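Local coordinates for protein probable porin (Pseudomonas aeruginosa, PDB 2Y0H) that probably acts as an outer-membrane porin, an OprD-family beta-barrel channel through which small solutes are likely to cross, at residues A[15-20]-A[379-384]; A[298-303]-A[326-331]; A[340-345]-A[366-371]. All coordinates share one frame; numbering follows the deposited sequence.

Interaction 1 of 3, residues A[15-20]-A[379-384]; sequences FYQLRD and ENRFIV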
loop_
_atom_site.group_PDB
_atom_site.type_symbol
_atom_site.label_atom_id
_atom_site.label_comp_id
_atom_site.label_asym_id
_atom_site.label_seq_id
_atom_site.Cartn_x
_atom_site.Cartn_y
_atom_site.Cartn_z
ATOM N N PHE A 15 4.398 -8.781 15.754
ATOM C CA PHE A 15 5.267 -7.807 15.131
ATOM C C PHE A 15 6.300 -7.395 16.145
ATOM O O PHE A 15 5.964 -6.896 17.212
ATOM C CB PHE A 15 4.416 -6.598 14.740
ATOM C CG PHE A 15 5.112 -5.587 13.863
ATOM C CD1 PHE A 15 5.916 -4.601 14.416
ATOM C CD2 PHE A 15 4.891 -5.573 12.488
ATOM C CE1 PHE A 15 6.520 -3.638 13.607
ATOM C CE2 PHE A 15 5.475 -4.615 11.686
ATOM C CZ PHE A 15 6.302 -3.649 12.245
ATOM N N TYR A 16 7.561 -7.628 15.820
ATOM C CA TYR A 16 8.644 -7.172 16.666
ATOM C C TYR A 16 9.612 -6.332 15.856
ATOM O O TYR A 16 10.101 -6.756 14.807
ATOM C CB TYR A 16 9.392 -8.343 17.310
ATOM C CG TYR A 16 10.660 -7.890 17.992
ATOM C CD1 TYR A 16 10.640 -7.418 19.296
ATOM C CD2 TYR A 16 11.872 -7.896 17.319
ATOM C CE1 TYR A 16 11.808 -6.985 19.923
ATOM C CE2 TYR A 16 13.038 -7.466 17.931
ATOM C CZ TYR A 16 13.001 -7.010 19.232
ATOM O OH TYR A 16 14.163 -6.576 19.832
ATOM N N GLN A 17 9.892 -5.135 16.342
ATOM C CA GLN A 17 10.847 -4.282 15.660
ATOM C C GLN A 17 11.895 -3.754 16.621
ATOM O O GLN A 17 11.589 -3.329 17.743
ATOM C CB GLN A 17 10.146 -3.122 14.954
ATOM C CG GLN A 17 9.453 -2.162 15.887
ATOM C CD GLN A 17 9.358 -0.776 15.302
ATOM O OE1 GLN A 17 9.597 -0.573 14.107
ATOM N NE2 GLN A 17 9.018 0.196 16.142
ATOM N N LEU A 18 13.139 -3.796 16.167
ATOM C CA LEU A 18 14.246 -3.233 16.910
ATOM C C LEU A 18 14.820 -2.124 16.054
ATOM O O LEU A 18 15.364 -2.381 14.976
ATOM C CB LEU A 18 15.300 -4.305 17.200
ATOM C CG LEU A 18 16.528 -3.882 18.016
ATOM C CD1 LEU A 18 16.115 -3.124 19.275
ATOM C CD2 LEU A 18 17.373 -5.088 18.373
ATOM N N ARG A 19 14.676 -0.887 16.518
ATOM C CA ARG A 19 15.136 0.266 15.754
ATOM C C ARG A 19 16.356 0.927 16.375
ATOM O O ARG A 19 16.486 1.002 17.592
ATOM C CB ARG A 19 14.026 1.309 15.614
ATOM C CG ARG A 19 12.741 0.793 15.002
ATOM C CD ARG A 19 12.078 1.887 14.179
ATOM N NE ARG A 19 12.406 3.212 14.692
ATOM C CZ ARG A 19 12.152 4.346 14.047
ATOM N NH1 ARG A 19 11.561 4.316 12.858
ATOM N NH2 ARG A 19 12.489 5.508 14.594
ATOM N N ASP A 20 17.240 1.413 15.513
ATOM C CA ASP A 20 18.355 2.253 15.917
ATOM C C ASP A 20 18.303 3.521 15.067
ATOM O O ASP A 20 18.925 3.598 14.003
ATOM C CB ASP A 20 19.684 1.514 15.725
ATOM C CG ASP A 20 20.896 2.368 16.083
ATOM O OD1 ASP A 20 20.774 3.612 16.145
ATOM O OD2 ASP A 20 21.980 1.789 16.306
ATOM N N GLU A 379 17.396 -1.196 11.407
ATOM C CA GLU A 379 16.204 -1.764 11.984
ATOM C C GLU A 379 16.036 -3.200 11.533
ATOM O O GLU A 379 16.307 -3.551 10.376
ATOM C CB GLU A 379 14.967 -0.940 11.607
ATOM C CG GLU A 379 13.660 -1.633 11.955
ATOM C CD GLU A 379 12.460 -0.715 11.879
ATOM O OE1 GLU A 379 12.641 0.513 11.718
ATOM O OE2 GLU A 379 11.327 -1.231 11.987
ATOM N N ASN A 380 15.605 -4.029 12.471
ATOM C CA ASN A 380 15.213 -5.378 12.155
ATOM C C ASN A 380 13.787 -5.586 12.614
ATOM O O ASN A 380 13.393 -5.114 13.677
ATOM C CB ASN A 380 16.173 -6.372 12.802
ATOM C CG ASN A 380 17.562 -6.311 12.183
ATOM O OD1 ASN A 380 17.861 -7.030 11.228
ATOM N ND2 ASN A 380 18.402 -5.425 12.700
ATOM N N ARG A 381 12.996 -6.258 11.792
ATOM C CA ARG A 381 11.643 -6.593 12.190
ATOM C C ARG A 381 11.473 -8.083 12.073
ATOM O O ARG A 381 12.095 -8.719 11.227
ATOM C CB ARG A 381 10.617 -5.919 11.287
ATOM C CG ARG A 381 10.782 -4.432 11.147
ATOM C CD ARG A 381 9.652 -3.837 10.320
ATOM N NE ARG A 381 9.867 -2.413 10.136
ATOM C CZ ARG A 381 9.253 -1.674 9.226
ATOM N NH1 ARG A 381 8.368 -2.228 8.403
ATOM N NH2 ARG A 381 9.529 -0.378 9.138
ATOM N N PHE A 382 10.625 -8.638 12.924
ATOM C CA PHE A 382 10.199 -10.010 12.750
ATOM C C PHE A 382 8.695 -10.044 12.906
ATOM O O PHE A 382 8.149 -9.599 13.927
ATOM C CB PHE A 382 10.893 -10.953 13.735
ATOM C CG PHE A 382 10.612 -12.397 13.467
ATOM C CD1 PHE A 382 11.251 -13.053 12.427
ATOM C CD2 PHE A 382 9.700 -13.100 14.241
ATOM C CE1 PHE A 382 10.989 -14.386 12.169
ATOM C CE2 PHE A 382 9.441 -14.435 13.994
ATOM C CZ PHE A 382 10.082 -15.076 12.955
ATOM N N ILE A 383 8.028 -10.536 11.870
ATOM C CA ILE A 383 6.581 -10.516 11.795
ATOM C C ILE A 383 6.071 -11.925 11.573
ATOM O O ILE A 383 6.577 -12.640 10.705
ATOM C CB ILE A 383 6.094 -9.630 10.631
ATOM C CG1 ILE A 383 6.616 -8.202 10.783
ATOM C CG2 ILE A 383 4.583 -9.633 10.532
ATOM C CD1 ILE A 383 7.737 -7.873 9.822
ATOM N N VAL A 384 5.082 -12.325 12.367
ATOM C CA VAL A 384 4.418 -13.610 12.189
ATOM C C VAL A 384 2.956 -13.374 11.843
ATOM O O VAL A 384 2.223 -12.733 12.599
ATOM C CB VAL A 384 4.518 -14.492 13.455
ATOM C CG1 VAL A 384 3.770 -15.820 13.263
ATOM C CG2 VAL A 384 5.978 -14.752 13.804
#
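Tyr-16 and Phe-382 face each other across the seam where the first and last strands close the porin's beta-barrel. The segments 15-20 and 379-384 run antiparallel at 176°, their axes 4.6 Å apart. Tyr-16 N and O both bond to Phe-382, and Leu-18 pairs with Asn-380 in the same way. Between these pairs the non-hydrogen-bonded positions bring the chains closer, with CA atoms of Gln-17 and Arg-381 4.2 Å apart.

Tyr-16, Leu-18, Asn-380 and Phe-382 share one face of the wall, and the Phe-382 side chain is about 7 Å from a bound detergent. The other face carries Phe-15, Gln-17 and Arg-19 beside Glu-379, Arg-381 and Ile-383. CG anti to the backbone N (chi1 -170°) brings the Phe-15 ring alongside Ile-383 and Arg-381: CD2 meets Ile-383 CG1 at 3.6 Å, and CZ reaches the Arg-381 methylene CD at 3.9 Å. Leu-125 of a loop packs against the same ring.

Further along is a polar group. Gln-17 NE2 is bonded to Asn-33 on the next strand, which leaves OE1 turned to Glu-379 OE2, 2.8 Å away, acceptor against acceptor. The arginine's charge may offset that repulsion: Arg-381 NE donates to Glu-379 OE2 at 2.6 Å; the oxygen lies in the guanidinium plane, while the donor approaches it from above the carboxylate plane.

Interaction 2 of 3, residues A[298-303]-A[326-331]; sequences QEKSWQ and QGRDID
The indole of Trp-302 packs against Gln-326 and Arg-328, near the open end of an antiparallel beta hairpin in the porin barrel wall, away from its connecting turn. Gln-326 CB sits 3.7 Å above one face, offset toward the rim, and makes a CH-pi contact with the six-membered ring; the chain lies alongside the indole, and its OE1 is bonded to Tyr-324. At the indole's edge, near its plane, comes Arg-328 NH1, 3.9 Å from Trp-302 CD1. The guanidinium has its own covering: Lys-300 CB lies over the centre of one face, while a water accepts from NH1 in plane. That water donates to Gln-326 O at 2.7 Å and, weakly, to Lys-300 O, tying the arginine tip to the backbone of both strands. Arg-328 reaches there because CG stands between the backbone N and the carbonyl carbon (chi1 63°), which sends its extended chain over Lys-300.

In the backbone, Lys-300 pairs with Arg-328 and Trp-302 with Gln-326 through reciprocal bonds. Past Arg-328 the register slips by one residue: Asp-329, with positive phi, is extra, and Glu-299 lies opposite Ile-330. On the other side of the sheet from the indole, the aliphatic part of Glu-299 runs beside Ile-330, its CG 3.7 Å from Ile-330 CG1, and OE1 is fixed by Arg-296 N. With the slip, the Asp-329 carboxylate comes to face the lysine, where Lys-300 NZ forms a salt bridge with Asp-329 OD2 at 3.1 Å, nearly in line with the C-O bond.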
loop_
_atom_site.group_PDB
_atom_site.type_symbol
_atom_site.label_atom_id
_atom_site.label_comp_id
_atom_site.label_asym_id
_atom_site.label_seq_id
_atom_site.Cartn_x
_atom_site.Cartn_y
_atom_site.Cartn_z
ATOM N N GLN A 298 11.401 17.163 -5.362
ATOM C CA GLN A 298 12.434 17.106 -6.402
ATOM C C GLN A 298 13.356 15.873 -6.403
ATOM O O GLN A 298 14.373 15.860 -7.087
ATOM C CB GLN A 298 13.278 18.386 -6.393
ATOM C CG GLN A 298 12.487 19.623 -6.743
ATOM C CD GLN A 298 13.327 20.878 -6.740
ATOM O OE1 GLN A 298 13.661 21.410 -5.683
ATOM N NE2 GLN A 298 13.673 21.363 -7.929
ATOM N N GLU A 299 13.006 14.834 -5.657
ATOM C CA GLU A 299 13.893 13.686 -5.549
ATOM C C GLU A 299 13.924 12.801 -6.800
ATOM O O GLU A 299 12.888 12.467 -7.357
ATOM C CB GLU A 299 13.518 12.846 -4.342
ATOM C CG GLU A 299 14.491 11.718 -4.050
ATOM C CD GLU A 299 14.206 11.096 -2.702
ATOM O OE1 GLU A 299 13.126 11.381 -2.155
ATOM O OE2 GLU A 299 15.046 10.335 -2.183
ATOM N N LYS A 300 15.124 12.427 -7.220
ATOM C CA LYS A 300 15.312 11.460 -8.300
ATOM C C LYS A 300 15.929 10.214 -7.694
ATOM O O LYS A 300 16.899 10.306 -6.951
ATOM C CB LYS A 300 16.271 12.009 -9.358
ATOM C CG LYS A 300 15.755 13.193 -10.169
ATOM C CD LYS A 300 16.927 13.870 -10.884
ATOM C CE LYS A 300 16.475 14.983 -11.827
ATOM N NZ LYS A 300 17.568 15.960 -12.101
ATOM N N SER A 301 15.379 9.048 -8.001
ATOM C CA SER A 301 15.882 7.823 -7.390
ATOM C C SER A 301 15.814 6.660 -8.349
ATOM O O SER A 301 14.982 6.632 -9.266
ATOM C CB SER A 301 15.109 7.484 -6.106
ATOM O OG SER A 301 13.716 7.355 -6.361
ATOM N N TRP A 302 16.707 5.705 -8.135
ATOM C CA TRP A 302 16.705 4.477 -8.898
ATOM C C TRP A 302 16.773 3.297 -7.943
ATOM O O TRP A 302 17.246 3.422 -6.810
ATOM C CB TRP A 302 17.868 4.453 -9.902
ATOM C CG TRP A 302 19.228 4.727 -9.305
ATOM C CD1 TRP A 302 19.867 5.941 -9.225
ATOM C CD2 TRP A 302 20.119 3.772 -8.723
ATOM N NE1 TRP A 302 21.100 5.794 -8.629
ATOM C CE2 TRP A 302 21.281 4.476 -8.311
ATOM C CE3 TRP A 302 20.059 2.390 -8.518
ATOM C CZ2 TRP A 302 22.363 3.843 -7.700
ATOM C CZ3 TRP A 302 21.140 1.763 -7.909
ATOM C CH2 TRP A 302 22.276 2.492 -7.506
ATOM N N GLN A 303 16.303 2.148 -8.413
ATOM C CA GLN A 303 16.216 0.963 -7.588
ATOM C C GLN A 303 16.831 -0.234 -8.306
ATOM O O GLN A 303 16.719 -0.363 -9.528
ATOM C CB GLN A 303 14.742 0.661 -7.245
ATOM C CG GLN A 303 14.543 -0.705 -6.611
ATOM C CD GLN A 303 13.100 -1.062 -6.256
ATOM O OE1 GLN A 303 12.855 -2.149 -5.737
ATOM N NE2 GLN A 303 12.155 -0.157 -6.517
ATOM N N GLN A 326 18.474 4.496 -4.203
ATOM C CA GLN A 326 19.343 5.627 -3.934
ATOM C C GLN A 326 18.691 6.884 -4.486
ATOM O O GLN A 326 18.318 6.926 -5.662
ATOM C CB GLN A 326 20.700 5.385 -4.599
ATOM C CG GLN A 326 21.727 6.486 -4.387
ATOM C CD GLN A 326 23.113 6.060 -4.853
ATOM O OE1 GLN A 326 23.611 5.008 -4.458
ATOM N NE2 GLN A 326 23.728 6.865 -5.709
ATOM N N GLY A 327 18.554 7.899 -3.636
ATOM C CA GLY A 327 17.893 9.143 -4.006
ATOM C C GLY A 327 18.792 10.374 -3.933
ATOM O O GLY A 327 19.716 10.436 -3.125
ATOM N N ARG A 328 18.505 11.368 -4.767
ATOM C CA ARG A 328 19.324 12.571 -4.836
ATOM C C ARG A 328 18.483 13.782 -5.220
ATOM O O ARG A 328 17.296 13.648 -5.543
ATOM C CB ARG A 328 20.431 12.381 -5.879
ATOM C CG ARG A 328 19.892 12.180 -7.283
ATOM C CD ARG A 328 20.987 11.787 -8.275
ATOM N NE ARG A 328 20.498 11.885 -9.649
ATOM C CZ ARG A 328 19.776 10.949 -10.256
ATOM N NH1 ARG A 328 19.455 9.833 -9.603
ATOM N NH2 ARG A 328 19.365 11.132 -11.508
ATOM N N ASP A 329 19.112 14.958 -5.195
ATOM C CA ASP A 329 18.464 16.216 -5.581
ATOM C C ASP A 329 17.297 16.566 -4.661
ATOM O O ASP A 329 16.354 17.251 -5.073
ATOM C CB ASP A 329 17.958 16.173 -7.025
ATOM C CG ASP A 329 19.070 15.958 -8.042
ATOM O OD1 ASP A 329 20.254 16.045 -7.674
ATOM O OD2 ASP A 329 18.750 15.701 -9.223
ATOM N N ILE A 330 17.335 16.089 -3.424
ATOM C CA ILE A 330 16.247 16.406 -2.502
ATOM C C ILE A 330 16.302 17.881 -2.109
ATOM O O ILE A 330 17.299 18.352 -1.562
ATOM C CB ILE A 330 16.270 15.523 -1.244
ATOM C CG1 ILE A 330 16.077 14.053 -1.629
ATOM C CG2 ILE A 330 15.187 15.982 -0.252
ATOM C CD1 ILE A 330 16.325 13.102 -0.490
ATOM N N ASP A 331 15.232 18.613 -2.400
ATOM C CA ASP A 331 15.210 20.043 -2.113
ATOM C C ASP A 331 15.151 20.313 -0.613
ATOM O O ASP A 331 14.230 19.862 0.069
ATOM C CB ASP A 331 14.034 20.728 -2.817
ATOM C CG ASP A 331 13.969 22.222 -2.526
ATOM O OD1 ASP A 331 15.037 22.842 -2.338
ATOM O OD2 ASP A 331 12.851 22.774 -2.477
HETATM O O HOH W 1 19.857 8.833 -6.878
#

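Interaction 3 of 3, residues A[340-345]-A[366-371]; sequences SEWERN and NITYRS. With C8E ((hydroxyethyloxy)tri(ethyloxy)octane), chain L.
Tyr-369 and Glu-341 meet on the buried face of an antiparallel beta hairpin, strands 339-351 and 361-371 of the barrel wall. The phenol OH donates to the anti lone pair of Glu-341 OE1, 2.7 Å away, with OE1 at the ring edge; Arg-296 adds a salt bridge to the same oxygen. Farther along, Glu-343 OE2 takes a bond from Asn-345 ND2, and backbone NH groups of Tyr-291 and Gln-292 hold its two oxygens.

The opposite face is partly exposed, though the indole itself is closely packed. Here Trp-342 lies alongside Arg-370, whose CB makes a CH-pi contact with the five-membered ring, while CG comes 3.5 Å from Trp-342 CZ2. Thr-368 CG2 touches the indole at CH2, 3.6 Å away. A bound detergent borders the other end, its C10 3.4 Å from Trp-342 CD1. The loose side is at Arg-344, exposed and leading away from the other strand.

Glu-343, with donors on both oxygens, is consistent with a stabilised charge; Glu-341 OE2 is crowded by Glu-299, so a proton may be shared there. The indole, bordered by arginine methylenes, a threonine methyl and the detergent's ether chain, is consistent with an outward, detergent-facing surface.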
loop_
_atom_site.group_PDB
_atom_site.type_symbol
_atom_site.label_atom_id
_atom_site.label_comp_id
_atom_site.label_asym_id
_atom_site.label_seq_id
_atom_site.Cartn_x
_atom_site.Cartn_y
_atom_site.Cartn_z
ATOM N N SER A 340 20.502 13.857 0.004
ATOM C CA SER A 340 20.470 12.605 -0.734
ATOM C C SER A 340 20.346 11.485 0.284
ATOM O O SER A 340 20.682 11.662 1.454
ATOM C CB SER A 340 21.731 12.427 -1.580
ATOM O OG SER A 340 22.897 12.642 -0.808
ATOM N N GLU A 341 19.862 10.333 -0.158
ATOM C CA GLU A 341 19.578 9.242 0.759
ATOM C C GLU A 341 19.679 7.904 0.044
ATOM O O GLU A 341 19.576 7.831 -1.184
ATOM C CB GLU A 341 18.181 9.416 1.386
ATOM C CG GLU A 341 17.019 9.345 0.381
ATOM C CD GLU A 341 15.663 9.766 0.964
ATOM O OE1 GLU A 341 15.566 10.016 2.177
ATOM O OE2 GLU A 341 14.686 9.862 0.199
ATOM N N TRP A 342 19.878 6.844 0.817
ATOM C CA TRP A 342 19.777 5.498 0.281
ATOM C C TRP A 342 19.168 4.531 1.290
ATOM O O TRP A 342 19.237 4.750 2.500
ATOM C CB TRP A 342 21.128 4.984 -0.225
ATOM C CG TRP A 342 22.210 4.764 0.782
ATOM C CD1 TRP A 342 23.247 5.613 1.059
ATOM C CD2 TRP A 342 22.422 3.596 1.603
ATOM N NE1 TRP A 342 24.074 5.059 2.012
ATOM C CE2 TRP A 342 23.592 3.824 2.362
ATOM C CE3 TRP A 342 21.731 2.397 1.782
ATOM C CZ2 TRP A 342 24.086 2.895 3.282
ATOM C CZ3 TRP A 342 22.221 1.467 2.698
ATOM C CH2 TRP A 342 23.391 1.723 3.434
ATOM N N GLU A 343 18.558 3.467 0.786
ATOM C CA GLU A 343 17.994 2.460 1.658
ATOM C C GLU A 343 18.215 1.081 1.063
ATOM O O GLU A 343 18.129 0.894 -0.149
ATOM C CB GLU A 343 16.503 2.707 1.893
ATOM C CG GLU A 343 15.875 1.800 2.963
ATOM C CD GLU A 343 14.423 2.175 3.329
ATOM O OE1 GLU A 343 14.055 3.367 3.215
ATOM O OE2 GLU A 343 13.655 1.271 3.734
ATOM N N ARG A 344 18.524 0.122 1.921
ATOM C CA ARG A 344 18.530 -1.266 1.521
ATOM C C ARG A 344 17.527 -2.031 2.380
ATOM O O ARG A 344 17.411 -1.778 3.573
ATOM C CB ARG A 344 19.930 -1.864 1.662
ATOM C CG ARG A 344 19.970 -3.382 1.547
ATOM C CD ARG A 344 20.952 -3.811 0.476
ATOM N NE ARG A 344 22.139 -2.959 0.486
ATOM C CZ ARG A 344 23.170 -3.112 -0.338
ATOM N NH1 ARG A 344 23.153 -4.098 -1.230
ATOM N NH2 ARG A 344 24.210 -2.286 -0.266
ATOM N N ASN A 345 16.791 -2.942 1.749
ATOM C CA ASN A 345 15.836 -3.812 2.425
ATOM C C ASN A 345 16.177 -5.239 2.064
ATOM O O ASN A 345 16.315 -5.563 0.884
ATOM C CB ASN A 345 14.402 -3.553 1.946
ATOM C CG ASN A 345 13.839 -2.230 2.422
ATOM O OD1 ASN A 345 12.821 -1.762 1.905
ATOM N ND2 ASN A 345 14.483 -1.626 3.406
ATOM N N ASN A 366 15.411 -6.781 7.249
ATOM C CA ASN A 366 16.528 -5.938 7.646
ATOM C C ASN A 366 16.463 -4.625 6.890
ATOM O O ASN A 366 16.364 -4.602 5.657
ATOM C CB ASN A 366 17.870 -6.644 7.407
ATOM C CG ASN A 366 19.065 -5.836 7.925
ATOM O OD1 ASN A 366 18.915 -4.912 8.728
ATOM N ND2 ASN A 366 20.263 -6.194 7.464
ATOM N N ILE A 367 16.515 -3.527 7.631
ATOM C CA ILE A 367 16.411 -2.205 7.033
ATOM C C ILE A 367 17.647 -1.356 7.318
ATOM O O ILE A 367 18.002 -1.122 8.467
ATOM C CB ILE A 367 15.162 -1.476 7.539
ATOM C CG1 ILE A 367 13.916 -2.277 7.181
ATOM C CG2 ILE A 367 15.067 -0.087 6.948
ATOM C CD1 ILE A 367 12.646 -1.653 7.654
ATOM N N THR A 368 18.306 -0.896 6.266
ATOM C CA THR A 368 19.436 0.007 6.444
ATOM C C THR A 368 19.185 1.266 5.629
ATOM O O THR A 368 18.875 1.189 4.435
ATOM C CB THR A 368 20.778 -0.641 6.034
ATOM O OG1 THR A 368 20.929 -1.899 6.699
ATOM C CG2 THR A 368 21.944 0.261 6.421
ATOM N N TYR A 369 19.302 2.416 6.287
ATOM C CA TYR A 369 18.989 3.702 5.677
ATOM C C TYR A 369 19.975 4.773 6.115
ATOM O O TYR A 369 20.282 4.885 7.296
ATOM C CB TYR A 369 17.577 4.147 6.072
ATOM C CG TYR A 369 17.277 5.583 5.721
ATOM C CD1 TYR A 369 16.886 5.932 4.434
ATOM C CD2 TYR A 369 17.387 6.597 6.673
ATOM C CE1 TYR A 369 16.606 7.246 4.095
ATOM C CE2 TYR A 369 17.107 7.920 6.350
ATOM C CZ TYR A 369 16.716 8.236 5.059
ATOM O OH TYR A 369 16.447 9.539 4.716
ATOM N N ARG A 370 20.462 5.555 5.155
ATOM C CA ARG A 370 21.356 6.681 5.431
ATOM C C ARG A 370 20.955 7.877 4.588
ATOM O O ARG A 370 20.521 7.715 3.452
ATOM C CB ARG A 370 22.805 6.322 5.104
ATOM C CG ARG A 370 23.326 5.136 5.860
ATOM C CD ARG A 370 23.558 5.449 7.319
ATOM N NE ARG A 370 24.220 4.321 7.972
ATOM C CZ ARG A 370 23.573 3.280 8.477
ATOM N NH1 ARG A 370 22.247 3.231 8.416
ATOM N NH2 ARG A 370 24.241 2.293 9.050
ATOM N N SER A 371 21.087 9.075 5.152
ATOM C CA SER A 371 20.932 10.306 4.382
ATOM C C SER A 371 22.060 11.269 4.749
ATOM O O SER A 371 22.684 11.125 5.798
ATOM C CB SER A 371 19.581 10.953 4.666
ATOM O OG SER A 371 19.537 11.473 5.981
HETATM C C7 C8E L . 24.792 8.075 -1.927
HETATM C C8 C8E L . 24.403 9.428 -1.334
HETATM O O9 C8E L . 23.684 9.236 -0.127
HETATM C C10 C8E L . 24.495 8.764 0.936
HETATM C C11 C8E L . 24.233 9.567 2.209
HETATM O O12 C8E L . 25.387 9.607 3.024
#

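All three contacts join neighbouring antiparallel strands of one closed barrel. Interaction 1 unites the chain's first and last strands, so the other two are nested within the loop it closes; it is a surface contact, while interactions 2 and 3 are partly buried contacts, each within a hairpin. Strand 361-371 of interaction 3 bonds to Glu-379 of interaction 1 through Ile-367 N. On the other side of that hairpin, strand 339-351 meets interaction 2: Glu-341 O accepts from Gly-327 N. Interactions 2 and 3 each have a tryptophan with an aliphatic CB over its face, from Gln-326 and from Arg-370 respectively, whereas the corresponding face of interaction 1 offers Phe-382 and Leu-18.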